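Local coordinates for muconate lactonizing enzyme (Corynebacterium glutamicum, PDB 3I4K), which belongs to the enolase superfamily, pairing an N-terminal capping domain with a TIM-barrel-like C-terminal domain that holds a magnesium ion, at residues 87-92 and 113-118; 109-114 and 280-285. One frame throughout, in Å; residues are numbered along the deposited sequence.

Contact 1 of 2, residues 87-92 and 113-118; sequences SELAGI and AMHDAW
S87 and L89, where the chain turns into helix 89-99, face W118 and M114 on helix 104-121: the CA atoms of S87 and W118, and those of L89 and M114, lie 6.7 Å apart. L89 is the central side chain. Its CG lies anti to the backbone N (chi1 -174°), and the CD2 methyl beyond it sits over the centre of the H115 imidazole, 3.6 Å from the ring centroid and 13° off the normal, a CH-pi contact. The same methyl packs against M114 CB at 3.8 Å and approaches the W118 ring obliquely, CD2 to CE3 4.0 Å, so this single methyl touches three residues of helix 104-121. S87 meets the indole with CA and CB: CA stands over one face of the six-membered ring, offset toward the rim, 3.6 Å from its centroid, while CB touches CZ2 at 3.4 Å. Tryptophan suits this place because its indole offers a broad flat face to both carbons. Selenomethionine M114 reaches back toward helix 89-99. Its chain bends at chi3 (53°), which brings CE to L89 CA at 3.5 Å and, in a tight contact, to I92 CD1, also at 3.5 Å. A flexible, unbranched chain can make such a turn between two neighbours. Around these residues, L81 of helix 66-81 touches both I92 and M114, and D128 of the second subunit packs on S87 and W118. The chemistry is thus that of a largely buried junction held by apolar contacts: ring faces receive aliphatic C-H groups, and cohesion across it comes from shape and dispersion, with no charge pair or hydrogen bond linking the segments.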
loop_
_atom_site.group_PDB
_atom_site.type_symbol
_atom_site.label_atom_id
_atom_site.label_comp_id
_atom_site.label_asym_id
_atom_site.label_seq_id
_atom_site.Cartn_x
_atom_site.Cartn_y
_atom_site.Cartn_z
ATOM N N SER A 87 4.829 -16.294 8.050
ATOM C CA SER A 87 5.624 -15.097 7.824
ATOM C C SER A 87 5.912 -14.915 6.331
ATOM O O SER A 87 6.656 -14.023 5.938
ATOM C CB SER A 87 6.940 -15.168 8.616
ATOM O OG SER A 87 7.781 -16.208 8.145
ATOM N N GLU A 88 5.324 -15.779 5.510
ATOM C CA GLU A 88 5.467 -15.704 4.054
ATOM C C GLU A 88 4.168 -15.123 3.504
ATOM O O GLU A 88 3.895 -15.202 2.309
ATOM C CB GLU A 88 5.664 -17.092 3.449
ATOM C CG GLU A 88 7.039 -17.685 3.628
ATOM C CD GLU A 88 7.128 -19.081 3.054
ATOM O OE1 GLU A 88 6.902 -19.250 1.838
ATOM O OE2 GLU A 88 7.421 -20.016 3.828
ATOM N N LEU A 89 3.373 -14.560 4.402
ATOM C CA LEU A 89 2.082 -13.974 4.083
ATOM C C LEU A 89 1.995 -13.402 2.659
ATOM O O LEU A 89 1.308 -13.971 1.799
ATOM C CB LEU A 89 1.759 -12.899 5.133
ATOM C CG LEU A 89 0.426 -12.143 5.203
ATOM C CD1 LEU A 89 -0.570 -12.630 4.162
ATOM C CD2 LEU A 89 -0.122 -12.297 6.602
ATOM N N ALA A 90 2.698 -12.304 2.402
ATOM C CA ALA A 90 2.661 -11.680 1.079
ATOM C C ALA A 90 2.928 -12.643 -0.078
ATOM O O ALA A 90 2.258 -12.575 -1.108
ATOM C CB ALA A 90 3.639 -10.515 1.019
ATOM N N GLY A 91 3.899 -13.536 0.084
ATOM C CA GLY A 91 4.208 -14.478 -0.979
ATOM C C GLY A 91 3.101 -15.493 -1.210
ATOM O O GLY A 91 2.826 -15.893 -2.344
ATOM N N ILE A 92 2.458 -15.913 -0.126
ATOM C CA ILE A 92 1.381 -16.883 -0.219
ATOM C C ILE A 92 0.194 -16.249 -0.936
ATOM O O ILE A 92 -0.388 -16.857 -1.837
ATOM C CB ILE A 92 0.976 -17.374 1.187
ATOM C CG1 ILE A 92 2.151 -18.147 1.807
ATOM C CG2 ILE A 92 -0.264 -18.244 1.107
ATOM C CD1 ILE A 92 1.943 -18.539 3.244
ATOM N N ALA A 113 -6.890 -14.503 8.455
ATOM C CA ALA A 113 -6.526 -15.611 9.335
ATOM C C ALA A 113 -5.009 -15.654 9.494
ATOM O O ALA A 113 -4.503 -15.855 10.594
ATOM C CB ALA A 113 -7.034 -16.935 8.764
HETATM N N MSE A 114 -4.289 -15.455 8.395
HETATM C CA MSE A 114 -2.835 -15.466 8.433
HETATM C C MSE A 114 -2.271 -14.296 9.232
HETATM O O MSE A 114 -1.287 -14.447 9.959
HETATM C CB MSE A 114 -2.267 -15.466 7.017
HETATM C CG MSE A 114 -2.434 -16.801 6.327
HETATM SE SE MSE A 114 -1.253 -17.004 4.826
HETATM C CE MSE A 114 0.415 -16.584 5.701
ATOM N N HIS A 115 -2.898 -13.135 9.101
ATOM C CA HIS A 115 -2.458 -11.956 9.827
ATOM C C HIS A 115 -2.657 -12.183 11.319
ATOM O O HIS A 115 -1.781 -11.871 12.125
ATOM C CB HIS A 115 -3.248 -10.725 9.378
ATOM C CG HIS A 115 -2.678 -10.045 8.170
ATOM N ND1 HIS A 115 -1.707 -9.069 8.254
ATOM C CD2 HIS A 115 -2.928 -10.214 6.851
ATOM C CE1 HIS A 115 -1.385 -8.666 7.038
ATOM N NE2 HIS A 115 -2.112 -9.346 6.168
ATOM N N ASP A 116 -3.815 -12.725 11.683
ATOM C CA ASP A 116 -4.119 -12.995 13.086
ATOM C C ASP A 116 -3.085 -13.970 13.669
ATOM O O ASP A 116 -2.424 -13.667 14.659
ATOM C CB ASP A 116 -5.544 -13.564 13.200
ATOM C CG ASP A 116 -6.086 -13.544 14.628
ATOM O OD1 ASP A 116 -5.769 -12.607 15.397
ATOM O OD2 ASP A 116 -6.864 -14.460 14.971
ATOM N N ALA A 117 -2.933 -15.126 13.031
ATOM C CA ALA A 117 -1.987 -16.142 13.480
ATOM C C ALA A 117 -0.570 -15.595 13.657
ATOM O O ALA A 117 0.136 -15.968 14.597
ATOM C CB ALA A 117 -1.976 -17.309 12.492
ATOM N N TRP A 118 -0.161 -14.708 12.756
ATOM C CA TRP A 118 1.175 -14.116 12.802
ATOM C C TRP A 118 1.307 -13.046 13.896
ATOM O O TRP A 118 2.280 -13.037 14.654
ATOM C CB TRP A 118 1.510 -13.521 11.430
ATOM C CG TRP A 118 2.974 -13.300 11.168
ATOM C CD1 TRP A 118 4.027 -13.810 11.875
ATOM C CD2 TRP A 118 3.544 -12.560 10.082
ATOM N NE1 TRP A 118 5.216 -13.436 11.294
ATOM C CE2 TRP A 118 4.948 -12.669 10.191
ATOM C CE3 TRP A 118 3.001 -11.816 9.023
ATOM C CZ2 TRP A 118 5.819 -12.060 9.282
ATOM C CZ3 TRP A 118 3.866 -11.213 8.120
ATOM C CH2 TRP A 118 5.260 -11.340 8.256
#

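Contact 2 of 2, residues 109-114 and 280-285; sequences AVDVAM and GGLLES
D111 on helix 104-121 presents its carboxylate to the start of helix 282-294, where L282 N donates to D111 OD1 at 2.8 Å. The bond is almost straight at the hydrogen (176°), although the donor stands above the carboxylate plane, 60° out of it. A weak second bond joins L283 N to D111 OD2 at 3.5 Å. With CG anti to its own backbone N (chi1 171°), the short aspartate side chain reaches across to these first-turn amides, and its negative charge would be expected to suit the positive end of the helix dipole. A water extends the network: it donates to D111 OD2 and G280 O and accepts from E284 N. G281 holds the N-cap position, its CA only 3.3 Å from D111 CG. Its backbone angles would jam a CB against G280 O, so the conformation itself suits glycine, and the bare CA also admits D111 OD2. S285 OG and N reach G281 O from opposite faces of the carbonyl plane. Around the carboxylate, L282 CB lies 3.5 Å from D111 OD1 and L283 CG 3.6 Å from D111 OD2; the one apolar pair is V112 CG2 with L282 CG, 4.3 Å. M93 of helix 89-99 touches D111, while A313 and F317 of helix 308-320 pack on V112 and L282 respectively, placing this junction between the capping-domain helices and those of the barrel.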
loop_
_atom_site.group_PDB
_atom_site.type_symbol
_atom_site.label_atom_id
_atom_site.label_comp_id
_atom_site.label_asym_id
_atom_site.label_seq_id
_atom_site.Cartn_x
_atom_site.Cartn_y
_atom_site.Cartn_z
ATOM N N ALA A 109 -10.571 -13.999 3.752
ATOM C CA ALA A 109 -10.579 -14.787 4.978
ATOM C C ALA A 109 -9.204 -15.391 5.214
ATOM O O ALA A 109 -8.678 -15.327 6.322
ATOM C CB ALA A 109 -11.630 -15.888 4.900
ATOM N N VAL A 110 -8.616 -15.963 4.167
ATOM C CA VAL A 110 -7.294 -16.569 4.287
ATOM C C VAL A 110 -6.268 -15.514 4.717
ATOM O O VAL A 110 -5.420 -15.759 5.581
ATOM C CB VAL A 110 -6.838 -17.202 2.953
ATOM C CG1 VAL A 110 -5.463 -17.844 3.123
ATOM C CG2 VAL A 110 -7.851 -18.238 2.494
ATOM N N ASP A 111 -6.363 -14.334 4.118
ATOM C CA ASP A 111 -5.461 -13.237 4.442
ATOM C C ASP A 111 -5.574 -12.848 5.921
ATOM O O ASP A 111 -4.575 -12.807 6.632
ATOM C CB ASP A 111 -5.778 -12.033 3.537
ATOM C CG ASP A 111 -5.034 -10.768 3.945
ATOM O OD1 ASP A 111 -5.333 -10.228 5.029
ATOM O OD2 ASP A 111 -4.160 -10.310 3.174
ATOM N N VAL A 112 -6.789 -12.566 6.379
ATOM C CA VAL A 112 -7.000 -12.166 7.766
ATOM C C VAL A 112 -6.588 -13.245 8.766
ATOM O O VAL A 112 -6.006 -12.939 9.803
ATOM C CB VAL A 112 -8.465 -11.784 8.018
ATOM C CG1 VAL A 112 -8.703 -11.562 9.508
ATOM C CG2 VAL A 112 -8.796 -10.507 7.255
ATOM N N ALA A 113 -6.890 -14.503 8.455
ATOM C CA ALA A 113 -6.526 -15.611 9.335
ATOM C C ALA A 113 -5.009 -15.654 9.494
ATOM O O ALA A 113 -4.503 -15.855 10.594
ATOM C CB ALA A 113 -7.034 -16.935 8.764
HETATM N N MSE A 114 -4.289 -15.455 8.395
HETATM C CA MSE A 114 -2.835 -15.466 8.433
HETATM C C MSE A 114 -2.271 -14.296 9.232
HETATM O O MSE A 114 -1.287 -14.447 9.959
HETATM C CB MSE A 114 -2.267 -15.466 7.017
HETATM C CG MSE A 114 -2.434 -16.801 6.327
HETATM SE SE MSE A 114 -1.253 -17.004 4.826
HETATM C CE MSE A 114 0.415 -16.584 5.701
ATOM N N GLY A 280 -10.361 -8.601 -0.660
ATOM C CA GLY A 280 -9.554 -9.804 -0.640
ATOM C C GLY A 280 -8.390 -9.782 0.327
ATOM O O GLY A 280 -7.333 -10.341 0.035
ATOM N N GLY A 281 -8.567 -9.128 1.466
ATOM C CA GLY A 281 -7.506 -9.099 2.459
ATOM C C GLY A 281 -7.030 -7.742 2.932
ATOM O O GLY A 281 -7.400 -6.694 2.391
ATOM N N LEU A 282 -6.184 -7.768 3.954
ATOM C CA LEU A 282 -5.628 -6.546 4.505
ATOM C C LEU A 282 -4.543 -5.987 3.568
ATOM O O LEU A 282 -4.353 -4.778 3.489
ATOM C CB LEU A 282 -5.053 -6.823 5.899
ATOM C CG LEU A 282 -6.104 -7.187 6.954
ATOM C CD1 LEU A 282 -5.447 -7.936 8.105
ATOM C CD2 LEU A 282 -6.793 -5.909 7.453
ATOM N N LEU A 283 -3.837 -6.859 2.854
ATOM C CA LEU A 283 -2.806 -6.378 1.938
ATOM C C LEU A 283 -3.483 -5.623 0.787
ATOM O O LEU A 283 -3.114 -4.490 0.486
ATOM C CB LEU A 283 -1.958 -7.538 1.377
ATOM C CG LEU A 283 -1.170 -8.406 2.372
ATOM C CD1 LEU A 283 -0.275 -9.374 1.607
ATOM C CD2 LEU A 283 -0.329 -7.541 3.295
ATOM N N GLU A 284 -4.477 -6.245 0.161
ATOM C CA GLU A 284 -5.196 -5.609 -0.938
ATOM C C GLU A 284 -5.840 -4.313 -0.492
ATOM O O GLU A 284 -5.808 -3.322 -1.222
ATOM C CB GLU A 284 -6.261 -6.545 -1.508
ATOM C CG GLU A 284 -5.678 -7.703 -2.300
ATOM C CD GLU A 284 -4.784 -7.233 -3.439
ATOM O OE1 GLU A 284 -5.284 -6.509 -4.323
ATOM O OE2 GLU A 284 -3.587 -7.582 -3.459
ATOM N N SER A 285 -6.414 -4.317 0.709
ATOM C CA SER A 285 -7.054 -3.131 1.258
ATOM C C SER A 285 -6.071 -1.954 1.348
ATOM O O SER A 285 -6.466 -0.798 1.172
ATOM C CB SER A 285 -7.629 -3.428 2.644
ATOM O OG SER A 285 -8.726 -4.326 2.574
HETATM O O HOH W 1 -4.855 -9.366 0.473
#

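How the contacts relate
The centres of contacts 1 and 2 are about 8 Å apart, on the same side of the chain's centre, and both use helix 104-121, sharing A113 and M114. Along the chain, 87-92 comes first, then the overlapping segments 109-114 and 113-118, and far later 280-285. Contact 1 joins two helices within the N-terminal family region, whereas contact 2 carries the same helix over to the C-terminal, barrel-like region. They also touch directly: H115 CG packs on L282 CD1 at 3.5 Å, and A90 CA on L283 CD1 at 3.8 Å. The three helices thus meet one another, helix 104-121 joining helix 89-99 by apolar contact and helix 282-294 chiefly by its carboxylate.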